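PDB 3VIU: phosphoribosylformylglycinamidine synthase 2 from Thermus thermophilus, which belongs to the AIR synthase-related (PurM-like) family, pairs two N-terminal-type with two C-terminal-type family domains, and holds ADP and magnesium in this model. Local coordinates for residues Leu120-Arg125 against Ala409-Tyr414; Leu272-Gly277 against Leu360-Thr365; Val342-Phe347 against Val352-Thr357; Gly572-Ser577 against Gly649-Phe654; Ser694-Thr699 against Val703-Leu708. All blocks are in the same frame, centred on the assembly; numbering follows the deposited sequence.

Interaction 1: residues Leu120-Arg125 against Ala409-Tyr414; sequences LLDSLR and AVYERY
Asp122 and Tyr411 meet through polar groups, but loosely. OD1 of Asp122 stands 3.8 Å from OH of Tyr411, near the plane of the ring and at its edge, a spacing too wide for a hydrogen bond. The two side chains approach from opposite directions, with carboxylate and ring planes 58° apart. With chi1 at 54°, the carboxylate of Asp122 sits between its own backbone N and carbonyl carbon. Its other oxygen, OD2, comes only to 4.5 Å from OH of Tyr414, a buried hydroxyl that has no polar partner in the model.

Within 409-414 the two rings are flanked by their neighbours. CG1 of Val410 lies 4.2 Å above the plane of the Tyr411 ring, over its centre, while the Tyr414 ring has the carbonyl O of Val410 over one face, toward the rim, and CD1 of Tyr411 at its edge. Tyrosine suits position 411 because its long phenol reaches Asp122; Tyr414 instead packs between this turn, Val142 and Ala146 of helix 132-152, and Thr156.

Backbone bonds shape 409-414: Arg413 N reaches Val410 O at 2.9 Å. Within the sheet, the backbone of Asp122 bonds to Gly158 and Asp160 of strand 156-163. The contact thus lays helix 408-411 and the residues after it against strand 116-126 in the six-stranded mixed sheet of the first PurM-like N-terminal domain.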
# COMPACT_ATOMS: atom_id res chain seq x y z
N LEU A 120 -8.81 -5.12 0.45
CA LEU A 120 -8.12 -4.17 -0.43
C LEU A 120 -8.04 -2.82 0.28
O LEU A 120 -8.96 -2.44 1.00
CB LEU A 120 -8.88 -3.99 -1.75
CG LEU A 120 -8.74 -5.12 -2.79
CD1 LEU A 120 -9.79 -4.96 -3.87
CD2 LEU A 120 -7.34 -5.09 -3.37
N LEU A 121 -6.93 -2.13 0.11
CA LEU A 121 -6.76 -0.80 0.68
C LEU A 121 -6.20 0.07 -0.44
O LEU A 121 -5.31 -0.36 -1.17
CB LEU A 121 -5.78 -0.81 1.87
CG LEU A 121 -6.19 -1.54 3.16
CD1 LEU A 121 -5.91 -3.03 3.00
CD2 LEU A 121 -5.39 -0.98 4.34
N ASP A 122 -6.74 1.27 -0.60
CA ASP A 122 -6.28 2.16 -1.65
C ASP A 122 -5.49 3.35 -1.10
O ASP A 122 -5.84 3.91 -0.06
CB ASP A 122 -7.47 2.66 -2.48
CG ASP A 122 -8.56 3.27 -1.62
OD1 ASP A 122 -9.11 2.56 -0.76
OD2 ASP A 122 -8.87 4.47 -1.81
N SER A 123 -4.43 3.73 -1.79
CA SER A 123 -3.61 4.86 -1.39
C SER A 123 -3.66 5.84 -2.55
O SER A 123 -3.05 5.60 -3.61
CB SER A 123 -2.18 4.38 -1.12
OG SER A 123 -1.52 5.24 -0.21
N LEU A 124 -4.38 6.94 -2.36
CA LEU A 124 -4.58 7.93 -3.42
C LEU A 124 -4.03 9.34 -3.18
O LEU A 124 -4.12 9.90 -2.09
CB LEU A 124 -6.08 8.01 -3.74
CG LEU A 124 -6.82 6.68 -3.87
CD1 LEU A 124 -8.29 6.92 -4.14
CD2 LEU A 124 -6.20 5.85 -5.00
N ARG A 125 -3.50 9.92 -4.25
CA ARG A 125 -2.93 11.26 -4.24
C ARG A 125 -3.35 12.01 -5.49
O ARG A 125 -3.07 11.58 -6.60
CB ARG A 125 -1.40 11.18 -4.18
CG ARG A 125 -0.86 10.48 -2.94
CD ARG A 125 -1.17 11.28 -1.68
NE ARG A 125 -0.55 10.70 -0.50
CZ ARG A 125 -1.09 9.74 0.25
NH1 ARG A 125 -0.42 9.29 1.29
NH2 ARG A 125 -2.29 9.25 -0.03
N ALA A 409 -18.19 9.03 2.17
CA ALA A 409 -18.80 8.94 0.84
C ALA A 409 -18.01 8.01 -0.09
O ALA A 409 -18.54 7.55 -1.10
CB ALA A 409 -18.92 10.34 0.22
N VAL A 410 -16.76 7.75 0.25
CA VAL A 410 -15.92 6.88 -0.56
C VAL A 410 -16.19 5.39 -0.30
O VAL A 410 -16.62 4.66 -1.20
CB VAL A 410 -14.42 7.18 -0.32
CG1 VAL A 410 -13.54 6.09 -0.93
CG2 VAL A 410 -14.08 8.53 -0.93
N TYR A 411 -15.96 4.95 0.94
CA TYR A 411 -16.16 3.56 1.32
C TYR A 411 -17.61 3.09 1.23
O TYR A 411 -17.88 1.90 1.32
CB TYR A 411 -15.60 3.33 2.73
CG TYR A 411 -14.11 3.59 2.75
CD1 TYR A 411 -13.24 2.79 2.02
CD2 TYR A 411 -13.59 4.73 3.38
CE1 TYR A 411 -11.88 3.11 1.90
CE2 TYR A 411 -12.24 5.06 3.26
CZ TYR A 411 -11.39 4.25 2.51
OH TYR A 411 -10.07 4.59 2.34
N GLU A 412 -18.53 4.03 1.03
CA GLU A 412 -19.94 3.70 0.90
C GLU A 412 -20.18 3.10 -0.49
O GLU A 412 -21.24 2.53 -0.77
CB GLU A 412 -20.81 4.95 1.08
CG GLU A 412 -21.41 5.09 2.48
CD GLU A 412 -22.04 6.45 2.72
OE1 GLU A 412 -22.77 6.94 1.82
OE2 GLU A 412 -21.82 7.04 3.80
N ARG A 413 -19.18 3.22 -1.36
CA ARG A 413 -19.27 2.69 -2.71
C ARG A 413 -18.94 1.20 -2.69
O ARG A 413 -19.33 0.46 -3.59
CB ARG A 413 -18.26 3.38 -3.64
CG ARG A 413 -18.48 4.86 -3.86
CD ARG A 413 -19.81 5.13 -4.53
NE ARG A 413 -19.95 6.53 -4.90
CZ ARG A 413 -19.14 7.16 -5.74
NH1 ARG A 413 -18.14 6.51 -6.31
NH2 ARG A 413 -19.34 8.44 -6.02
N TYR A 414 -18.24 0.77 -1.64
CA TYR A 414 -17.81 -0.62 -1.52
C TYR A 414 -18.63 -1.47 -0.54
O TYR A 414 -19.07 -0.98 0.50
CB TYR A 414 -16.34 -0.67 -1.11
CG TYR A 414 -15.47 0.43 -1.69
CD1 TYR A 414 -15.47 0.71 -3.07
CD2 TYR A 414 -14.61 1.18 -0.88
CE1 TYR A 414 -14.64 1.70 -3.61
CE2 TYR A 414 -13.78 2.17 -1.41
CZ TYR A 414 -13.80 2.42 -2.78
OH TYR A 414 -12.97 3.39 -3.30

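Interaction 2: residues Leu272-Gly277 against Leu360-Thr365; sequences LAHKSG and LAEAPT
Ser276 OG donates to Leu272 O across 2.7 Å, tying down the last turn of the helix from which His274 reaches Ala361 and Glu362. The hydroxyl is used twice, since OG is also hydrogen-bonded to Ala191 N, and serine is short enough to fold back on its own helix in this way. Just beyond, Gly277 takes a positive phi of 70° and closes the helix as a Schellman motif, its N bonded to His274 O at 3.2 Å; glycine adopts that backbone shape readily.

His274 carries the contact. With CG opposite the backbone N, chi1 sends the ring toward Ala361, and chi2 near 63° turns a face to it. The methyl CB of Ala361 is 3.8 Å from the ring centroid and 22° off the normal, a CH-pi contact displaced toward the CG-CD2 side of the ring. A methyl is small enough to let the two helix ends come together, with the CA atoms of His274 and Ala361 7.1 Å apart. Helix 264-275 and helix 357-361 are thereby joined at the surface of the first PurM-like C-terminal domain, with the side chain of Ala361 about 10 Å from bound ADP.

Glu362 arrives at the ring's edge rather than its face. Its extended chain crosses the histidine at roughly a right angle and brings OE2 near the ring plane, 3.1 Å from CE1 and 3.2 Å from NE2 of His274. A carboxylate so near would probably favour positive charge on the imidazole. Farther on, the carbonyls of Glu362 and Ala363 accept from Arg21 and Arg48.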
# COMPACT_ATOMS: atom_id res chain seq x y z
N LEU A 272 9.50 -17.02 -14.03
CA LEU A 272 9.26 -18.36 -13.50
C LEU A 272 10.44 -19.28 -13.81
O LEU A 272 10.88 -20.05 -12.95
CB LEU A 272 7.98 -18.94 -14.10
CG LEU A 272 7.66 -20.41 -13.82
CD1 LEU A 272 7.76 -20.71 -12.33
CD2 LEU A 272 6.27 -20.73 -14.35
N ALA A 273 10.95 -19.19 -15.03
CA ALA A 273 12.07 -20.01 -15.46
C ALA A 273 13.35 -19.65 -14.71
O ALA A 273 14.07 -20.52 -14.22
CB ALA A 273 12.29 -19.85 -16.95
N HIS A 274 13.61 -18.35 -14.62
CA HIS A 274 14.81 -17.86 -13.95
C HIS A 274 14.89 -18.27 -12.47
O HIS A 274 15.94 -18.71 -12.00
CB HIS A 274 14.87 -16.34 -14.08
CG HIS A 274 16.14 -15.75 -13.56
ND1 HIS A 274 17.37 -16.04 -14.12
CD2 HIS A 274 16.38 -14.90 -12.53
CE1 HIS A 274 18.31 -15.39 -13.45
NE2 HIS A 274 17.74 -14.70 -12.48
N LYS A 275 13.79 -18.12 -11.74
CA LYS A 275 13.74 -18.48 -10.32
C LYS A 275 13.86 -19.99 -10.13
O LYS A 275 14.22 -20.45 -9.05
CB LYS A 275 12.43 -18.01 -9.68
CG LYS A 275 12.16 -16.51 -9.80
CD LYS A 275 10.95 -16.08 -8.98
CE LYS A 275 10.51 -14.67 -9.35
NZ LYS A 275 11.66 -13.73 -9.42
N SER A 276 13.54 -20.74 -11.18
CA SER A 276 13.59 -22.20 -11.11
C SER A 276 14.94 -22.75 -11.56
O SER A 276 15.16 -23.96 -11.52
CB SER A 276 12.47 -22.80 -11.97
OG SER A 276 11.20 -22.36 -11.53
N GLY A 277 15.82 -21.87 -12.01
CA GLY A 277 17.14 -22.29 -12.45
C GLY A 277 17.16 -23.08 -13.74
O GLY A 277 18.11 -23.80 -14.01
N LEU A 360 17.57 -11.69 -19.52
CA LEU A 360 16.27 -11.04 -19.47
C LEU A 360 15.82 -10.60 -18.07
O LEU A 360 15.15 -9.59 -17.92
CB LEU A 360 15.23 -11.97 -20.09
CG LEU A 360 14.25 -11.35 -21.09
CD1 LEU A 360 14.97 -10.39 -22.04
CD2 LEU A 360 13.60 -12.47 -21.87
N ALA A 361 16.21 -11.35 -17.04
CA ALA A 361 15.81 -11.06 -15.67
C ALA A 361 16.79 -10.24 -14.85
O ALA A 361 16.41 -9.61 -13.85
CB ALA A 361 15.50 -12.36 -14.94
N GLU A 362 18.06 -10.24 -15.24
CA GLU A 362 19.07 -9.49 -14.49
C GLU A 362 19.66 -8.34 -15.29
O GLU A 362 20.78 -8.44 -15.80
CB GLU A 362 20.18 -10.44 -14.04
CG GLU A 362 19.71 -11.48 -13.03
CD GLU A 362 20.84 -12.37 -12.52
OE1 GLU A 362 21.84 -11.83 -11.99
OE2 GLU A 362 20.73 -13.61 -12.66
N ALA A 363 18.90 -7.26 -15.38
CA ALA A 363 19.32 -6.07 -16.11
C ALA A 363 20.31 -5.22 -15.31
O ALA A 363 20.41 -5.34 -14.08
CB ALA A 363 18.10 -5.23 -16.48
N PRO A 364 21.06 -4.35 -15.99
CA PRO A 364 22.04 -3.47 -15.35
C PRO A 364 21.38 -2.52 -14.36
O PRO A 364 20.25 -2.10 -14.57
CB PRO A 364 22.65 -2.71 -16.52
CG PRO A 364 22.40 -3.61 -17.72
CD PRO A 364 21.02 -4.12 -17.45
N THR A 365 22.09 -2.19 -13.29
CA THR A 365 21.57 -1.26 -12.29
C THR A 365 22.45 -0.02 -12.33
O THR A 365 23.57 -0.05 -12.84
CB THR A 365 21.60 -1.85 -10.86
OG1 THR A 365 22.94 -2.17 -10.50
CG2 THR A 365 20.72 -3.09 -10.78

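Interaction 3: residues Val342-Phe347 against Val352-Thr357; sequences VFRVLF and VAEVPT
Strands 342-347 and 352-356 run antiparallel, at 176° with axes 4.6 Å apart, the two arms of a beta hairpin whose second strand is outermost in the seven-stranded mixed sheet. Phe343 and Val355 form a hydrogen-bonded pair: Phe343 N gives a straight bond to Val355 O at 2.9 Å, and the return bond from Val355 N is more bent. Farther along, Val352 and Ala353 both face Val345 in a classic beta bulge, where Val345 N bonds Ala353 O and Val345 O accepts from Val352 N.

The face bearing Phe343, Val345, Ala353 and Val355 is apolar, as suits its buried side. CG1 of Val345 meets CG2 of Val352 at 3.6 Å, and the small CB of Ala353 fits against CB of Val345 at 4.0 Å; CG2 of Val345 lies over the rim of one face of the Phe343 ring.

On the other, partly exposed face, which readily accommodates a charged pair, Arg344 and Glu354 lie side by side and point the same way. NH2 of Arg344 is engaged by Glu281. A bend at chi3 (-61°) carries NE toward Glu354, and NE forms the salt bridge to Glu354 OE1 at 2.7 Å, with OE1 9° out of the guanidinium plane.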
# COMPACT_ATOMS: atom_id res chain seq x y z
N VAL A 342 17.13 -20.87 -20.89
CA VAL A 342 16.78 -19.96 -21.97
C VAL A 342 15.27 -19.80 -22.10
O VAL A 342 14.49 -20.64 -21.62
CB VAL A 342 17.32 -20.49 -23.32
CG1 VAL A 342 16.73 -19.71 -24.48
CG2 VAL A 342 18.83 -20.39 -23.35
N PHE A 343 14.86 -18.70 -22.72
CA PHE A 343 13.45 -18.45 -22.97
C PHE A 343 13.35 -18.65 -24.48
O PHE A 343 13.73 -17.77 -25.26
CB PHE A 343 13.05 -17.02 -22.60
CG PHE A 343 11.59 -16.73 -22.81
CD1 PHE A 343 11.17 -15.52 -23.33
CD2 PHE A 343 10.62 -17.69 -22.49
CE1 PHE A 343 9.82 -15.25 -23.54
CE2 PHE A 343 9.27 -17.44 -22.70
CZ PHE A 343 8.87 -16.22 -23.23
N ARG A 344 12.88 -19.82 -24.89
CA ARG A 344 12.75 -20.14 -26.31
C ARG A 344 11.30 -19.98 -26.74
O ARG A 344 10.40 -20.60 -26.18
CB ARG A 344 13.20 -21.58 -26.57
CG ARG A 344 13.22 -21.99 -28.03
CD ARG A 344 13.58 -23.45 -28.17
NE ARG A 344 14.91 -23.72 -27.64
CZ ARG A 344 15.26 -24.85 -27.04
NH1 ARG A 344 16.50 -25.00 -26.59
NH2 ARG A 344 14.38 -25.82 -26.88
N VAL A 345 11.08 -19.14 -27.74
CA VAL A 345 9.73 -18.90 -28.22
C VAL A 345 9.48 -19.49 -29.61
O VAL A 345 10.18 -19.17 -30.58
CB VAL A 345 9.44 -17.39 -28.24
CG1 VAL A 345 7.99 -17.15 -28.61
CG2 VAL A 345 9.75 -16.79 -26.87
N LEU A 346 8.50 -20.38 -29.68
CA LEU A 346 8.12 -21.03 -30.93
C LEU A 346 6.82 -20.45 -31.47
O LEU A 346 5.89 -20.16 -30.71
CB LEU A 346 7.95 -22.54 -30.74
CG LEU A 346 9.19 -23.35 -30.35
CD1 LEU A 346 8.84 -24.83 -30.29
CD2 LEU A 346 10.30 -23.12 -31.37
N PHE A 347 6.77 -20.27 -32.78
CA PHE A 347 5.58 -19.75 -33.44
C PHE A 347 5.53 -20.33 -34.84
O PHE A 347 6.51 -20.29 -35.57
CB PHE A 347 5.62 -18.22 -33.51
CG PHE A 347 4.43 -17.62 -34.20
CD1 PHE A 347 4.59 -16.94 -35.41
CD2 PHE A 347 3.16 -17.70 -33.64
CE1 PHE A 347 3.49 -16.36 -36.05
CE2 PHE A 347 2.06 -17.12 -34.27
CZ PHE A 347 2.22 -16.45 -35.48
N VAL A 352 11.28 -18.10 -33.05
CA VAL A 352 11.27 -16.66 -33.26
C VAL A 352 12.04 -15.87 -32.20
O VAL A 352 12.16 -14.65 -32.28
CB VAL A 352 9.83 -16.13 -33.31
CG1 VAL A 352 9.11 -16.69 -34.52
CG2 VAL A 352 9.09 -16.51 -32.03
N ALA A 353 12.55 -16.57 -31.19
CA ALA A 353 13.31 -15.94 -30.13
C ALA A 353 13.87 -16.97 -29.18
O ALA A 353 13.23 -17.97 -28.86
CB ALA A 353 12.43 -14.95 -29.37
N GLU A 354 15.09 -16.72 -28.72
CA GLU A 354 15.76 -17.61 -27.80
C GLU A 354 16.84 -16.83 -27.09
O GLU A 354 18.00 -16.80 -27.52
CB GLU A 354 16.37 -18.79 -28.56
CG GLU A 354 17.27 -19.67 -27.71
CD GLU A 354 17.59 -20.98 -28.39
OE1 GLU A 354 16.73 -21.89 -28.38
OE2 GLU A 354 18.72 -21.10 -28.92
N VAL A 355 16.46 -16.18 -26.00
CA VAL A 355 17.42 -15.39 -25.25
C VAL A 355 17.64 -16.02 -23.90
O VAL A 355 16.74 -16.64 -23.33
CB VAL A 355 16.90 -13.95 -25.08
CG1 VAL A 355 16.35 -13.44 -26.40
CG2 VAL A 355 15.83 -13.91 -24.02
N PRO A 356 18.87 -15.91 -23.36
CA PRO A 356 19.15 -16.50 -22.05
C PRO A 356 18.26 -15.87 -20.98
O PRO A 356 18.02 -14.66 -21.01
CB PRO A 356 20.63 -16.19 -21.85
CG PRO A 356 21.17 -16.20 -23.25
CD PRO A 356 20.11 -15.44 -24.01
N THR A 357 17.76 -16.69 -20.06
CA THR A 357 16.89 -16.22 -18.99
C THR A 357 17.58 -15.12 -18.17
O THR A 357 17.00 -14.06 -17.93
CB THR A 357 16.50 -17.37 -18.05
OG1 THR A 357 17.68 -17.96 -17.49
CG2 THR A 357 15.73 -18.44 -18.81

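Interaction 4: residues Gly572-Ser577 against Gly649-Phe654; sequences GELGAS and GLEALF
This is a buried contact between a loop and a short helix within the second PurM-like C-terminal domain: residues 572-577, leading from strand 563-567 to helix 578-584, lie against helix 650-653. One backbone hydrogen bond and a small apolar patch hold it.

The bond runs from Gly572 N to Glu651 O, 2.9 Å long, with the donor well above the carbonyl plane (46°). The CA atoms of Gly572 and Glu651 are 5.1 Å apart, and glycine probably helps here, since a CB would lie close to Glu651 O. CB of Glu651 also rests 3.5 Å from Gly572 O.

Leu574 supplies the apolar part, crossing Glu651 at about a right angle. Its CD1 touches the aliphatic CG of Glu651 at 3.7 Å, and its CD2 lies 4.3 Å from CB of Leu650. Leucine suits the place because its two methyl branches reach both neighbours at once. Chi1 of Glu651 (-65°) keeps CG beside its own backbone N, and from there the chain extends to a salt bridge with Arg571.

Behind Leu574, a type II turn to Ser577 is gripped twice at Leu574 O, by Ser577 N and by OG at 2.7 Å, both from the same face. Ser577 OG also caps helix 578-584 through Leu580 N. Glu651 therefore serves the contact with its methylenes and its backbone carbonyl, while its charge is answered by Arg571, the residue just before 572-577.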
# COMPACT_ATOMS: atom_id res chain seq x y z
N GLY A 572 2.57 20.08 20.10
CA GLY A 572 2.94 19.55 18.80
C GLY A 572 3.71 20.65 18.10
O GLY A 572 3.86 21.74 18.64
N GLU A 573 4.23 20.38 16.90
CA GLU A 573 4.97 21.40 16.17
C GLU A 573 4.12 21.87 14.98
O GLU A 573 3.19 21.17 14.55
CB GLU A 573 6.32 20.84 15.69
CG GLU A 573 7.08 20.04 16.75
CD GLU A 573 8.43 19.52 16.26
OE1 GLU A 573 8.92 18.52 16.84
OE2 GLU A 573 9.01 20.10 15.31
N LEU A 574 4.44 23.04 14.44
CA LEU A 574 3.66 23.59 13.33
C LEU A 574 4.25 23.36 11.94
O LEU A 574 3.54 23.52 10.94
CB LEU A 574 3.45 25.09 13.55
CG LEU A 574 2.86 25.45 14.91
CD1 LEU A 574 2.94 26.94 15.14
CD2 LEU A 574 1.43 24.95 14.98
N GLY A 575 5.53 23.01 11.87
CA GLY A 575 6.17 22.79 10.59
C GLY A 575 5.52 21.73 9.72
O GLY A 575 5.30 20.61 10.16
N ALA A 576 5.19 22.09 8.48
CA ALA A 576 4.57 21.17 7.54
C ALA A 576 3.24 20.63 8.07
O ALA A 576 2.79 19.57 7.65
CB ALA A 576 5.52 20.01 7.24
N SER A 577 2.61 21.36 8.98
CA SER A 577 1.36 20.88 9.55
C SER A 577 0.14 21.30 8.78
O SER A 577 0.20 22.14 7.86
CB SER A 577 1.22 21.37 10.98
OG SER A 577 0.95 22.76 11.00
N GLY A 649 -2.47 28.03 22.73
CA GLY A 649 -1.63 28.30 21.59
C GLY A 649 -1.86 27.20 20.57
O GLY A 649 -2.17 26.06 20.92
N LEU A 650 -1.69 27.54 19.31
CA LEU A 650 -1.90 26.59 18.23
C LEU A 650 -1.06 25.33 18.39
O LEU A 650 -1.54 24.23 18.14
CB LEU A 650 -1.59 27.26 16.88
CG LEU A 650 -2.38 28.54 16.61
CD1 LEU A 650 -1.98 29.10 15.26
CD2 LEU A 650 -3.86 28.25 16.64
N GLU A 651 0.19 25.49 18.80
CA GLU A 651 1.06 24.33 18.96
C GLU A 651 0.45 23.24 19.84
O GLU A 651 0.58 22.06 19.54
CB GLU A 651 2.41 24.75 19.54
CG GLU A 651 3.23 25.66 18.64
CD GLU A 651 4.54 26.06 19.28
OE1 GLU A 651 4.50 26.58 20.41
OE2 GLU A 651 5.61 25.87 18.65
N ALA A 652 -0.23 23.62 20.90
CA ALA A 652 -0.81 22.63 21.79
C ALA A 652 -2.14 22.09 21.31
O ALA A 652 -2.43 20.91 21.47
CB ALA A 652 -0.96 23.22 23.19
N LEU A 653 -2.97 22.93 20.72
CA LEU A 653 -4.27 22.47 20.29
C LEU A 653 -4.28 21.81 18.91
O LEU A 653 -5.06 20.86 18.68
CB LEU A 653 -5.26 23.65 20.33
CG LEU A 653 -5.34 24.39 21.67
CD1 LEU A 653 -6.24 25.61 21.55
CD2 LEU A 653 -5.86 23.46 22.76
N PHE A 654 -3.41 22.25 18.02
CA PHE A 654 -3.37 21.73 16.65
C PHE A 654 -2.01 21.30 16.13
O PHE A 654 -1.93 20.74 15.04
CB PHE A 654 -3.94 22.78 15.71
CG PHE A 654 -5.21 23.38 16.18
CD1 PHE A 654 -6.41 22.68 16.08
CD2 PHE A 654 -5.23 24.66 16.74
CE1 PHE A 654 -7.60 23.24 16.52
CE2 PHE A 654 -6.42 25.23 17.18
CZ PHE A 654 -7.61 24.51 17.07

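Interaction 5: residues Ser694-Thr699 against Val703-Leu708; sequences SLTVLT and VLEWSL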
# COMPACT_ATOMS: atom_id res chain seq x y z
N SER A 694 -21.12 17.32 23.73
CA SER A 694 -20.21 18.41 23.42
C SER A 694 -18.77 18.01 23.63
O SER A 694 -18.47 17.03 24.31
CB SER A 694 -20.48 19.63 24.31
OG SER A 694 -21.67 20.30 23.92
N LEU A 695 -17.88 18.75 22.99
CA LEU A 695 -16.45 18.56 23.19
C LEU A 695 -16.15 19.84 23.96
O LEU A 695 -16.40 20.94 23.46
CB LEU A 695 -15.69 18.55 21.87
CG LEU A 695 -14.17 18.63 22.06
CD1 LEU A 695 -13.72 17.43 22.88
CD2 LEU A 695 -13.45 18.66 20.72
N THR A 696 -15.66 19.70 25.19
CA THR A 696 -15.36 20.84 26.04
C THR A 696 -13.89 20.82 26.47
O THR A 696 -13.41 19.82 27.02
CB THR A 696 -16.27 20.84 27.28
OG1 THR A 696 -17.64 20.86 26.85
CG2 THR A 696 -16.00 22.05 28.17
N VAL A 697 -13.19 21.92 26.22
CA VAL A 697 -11.77 21.99 26.55
C VAL A 697 -11.39 23.18 27.42
O VAL A 697 -11.50 24.33 27.00
CB VAL A 697 -10.91 22.06 25.26
CG1 VAL A 697 -9.43 22.03 25.63
CG2 VAL A 697 -11.26 20.90 24.31
N LEU A 698 -10.94 22.90 28.63
CA LEU A 698 -10.53 23.96 29.53
C LEU A 698 -9.07 24.28 29.24
O LEU A 698 -8.23 23.39 29.15
CB LEU A 698 -10.69 23.54 31.00
CG LEU A 698 -10.20 24.54 32.05
CD1 LEU A 698 -10.96 25.84 31.95
CD2 LEU A 698 -10.36 23.95 33.43
N THR A 699 -8.79 25.57 29.06
CA THR A 699 -7.43 26.04 28.80
C THR A 699 -7.17 27.10 29.87
O THR A 699 -8.10 27.58 30.52
CB THR A 699 -7.29 26.74 27.43
OG1 THR A 699 -8.10 27.92 27.41
CG2 THR A 699 -7.72 25.83 26.30
N VAL A 703 -12.73 28.35 28.69
CA VAL A 703 -13.27 27.13 28.12
C VAL A 703 -13.65 27.25 26.65
O VAL A 703 -14.35 28.17 26.24
CB VAL A 703 -14.52 26.68 28.90
CG1 VAL A 703 -15.22 25.54 28.18
CG2 VAL A 703 -14.12 26.25 30.30
N LEU A 704 -13.16 26.31 25.85
CA LEU A 704 -13.47 26.28 24.43
C LEU A 704 -14.54 25.20 24.34
O LEU A 704 -14.43 24.17 25.02
CB LEU A 704 -12.23 25.86 23.63
CG LEU A 704 -11.02 26.80 23.66
CD1 LEU A 704 -9.86 26.15 22.90
CD2 LEU A 704 -11.40 28.13 23.04
N GLU A 705 -15.56 25.41 23.53
CA GLU A 705 -16.64 24.44 23.42
C GLU A 705 -17.31 24.33 22.05
O GLU A 705 -17.53 25.31 21.36
CB GLU A 705 -17.71 24.75 24.47
CG GLU A 705 -18.92 23.85 24.40
CD GLU A 705 -19.75 23.88 25.67
OE1 GLU A 705 -19.25 23.40 26.72
OE2 GLU A 705 -20.88 24.40 25.62
N TRP A 706 -17.63 23.09 21.68
CA TRP A 706 -18.30 22.80 20.41
C TRP A 706 -19.36 21.73 20.66
O TRP A 706 -19.16 20.84 21.50
CB TRP A 706 -17.32 22.24 19.39
CG TRP A 706 -16.20 23.14 19.02
CD1 TRP A 706 -16.15 23.98 17.95
CD2 TRP A 706 -14.93 23.23 19.66
NE1 TRP A 706 -14.91 24.58 17.87
CE2 TRP A 706 -14.14 24.13 18.91
CE3 TRP A 706 -14.37 22.63 20.79
CZ2 TRP A 706 -12.83 24.44 19.25
CZ3 TRP A 706 -13.06 22.94 21.14
CH2 TRP A 706 -12.31 23.84 20.36
N SER A 707 -20.47 21.81 19.95
CA SER A 707 -21.50 20.79 20.09
C SER A 707 -21.03 19.66 19.17
O SER A 707 -20.32 19.91 18.19
CB SER A 707 -22.86 21.33 19.63
OG SER A 707 -22.81 21.69 18.25
N LEU A 708 -21.41 18.42 19.46
CA LEU A 708 -20.98 17.33 18.59
C LEU A 708 -21.62 17.50 17.22
O LEU A 708 -21.08 17.05 16.22
CB LEU A 708 -21.37 15.97 19.19
CG LEU A 708 -20.80 15.63 20.58
CD1 LEU A 708 -20.80 14.12 20.74
CD2 LEU A 708 -19.38 16.16 20.73
O HOH W 1 -22.26 23.18 23.54
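Val703, near the start of its strand, faces Thr696 and Leu698: CG1 meets CG2 of Thr696 and CG2 meets CD1 of Leu698, both at 3.6 Å. Branched at CB, valine can touch two neighbours of the facing strand together. Leu704 turns to the other face and pairs with Val697 through two almost straight backbone bonds of 2.8 Å, Leu704 N to Val697 O and Val697 N to Leu704 O; its CD1 leans on CG2 of Thr699. These bonds belong to a beta hairpin, antiparallel at 168°, in which strand 702-707 closes the edge of the second C-terminal domain's sheet.

Glu705, long enough to lie along the exposed face, runs beside Thr696. Chi1 of 177° sends its chain away from its N, and OE1 accepts from Thr696 OG1 at 3.0 Å, while OE2 takes a hydrogen from a water that also bonds Ser694 OG. The large indole of Trp706 fills the buried face, with CE3 4.1 Å from CD2 of Leu695 and Val697 CG2 at the ring edge. Its NE1 donates to Gln392 O. Ser707 is the N-cap of the following helix, its OG capping a backbone N. Leu708 then folds back, its CD2 3.5 Å from Ser694 C.

In the fold
Along the chain, interaction 1 spans interactions 2 and 3, and interactions 4 and 5 follow it. Interaction 1 sits near the middle, its centre about 12 Å from the chain centre, and the two other pairs lie toward opposite ends. Interactions 2 and 3 are about 14 Å apart between centres and touch where Leu360 CD2 meets Val355 CG2 at 3.4 Å, helix 357-361 continuing directly from strand 350-356. Interactions 4 and 5, about 19 Å between centres, touch through Leu653 and Leu704. The hairpins of interactions 3 and 5 occupy equivalent edges of two seven-stranded sheets with the same strand order, about 71 Å between centres, which fits a protein that contains the PurM-like pair of domains twice.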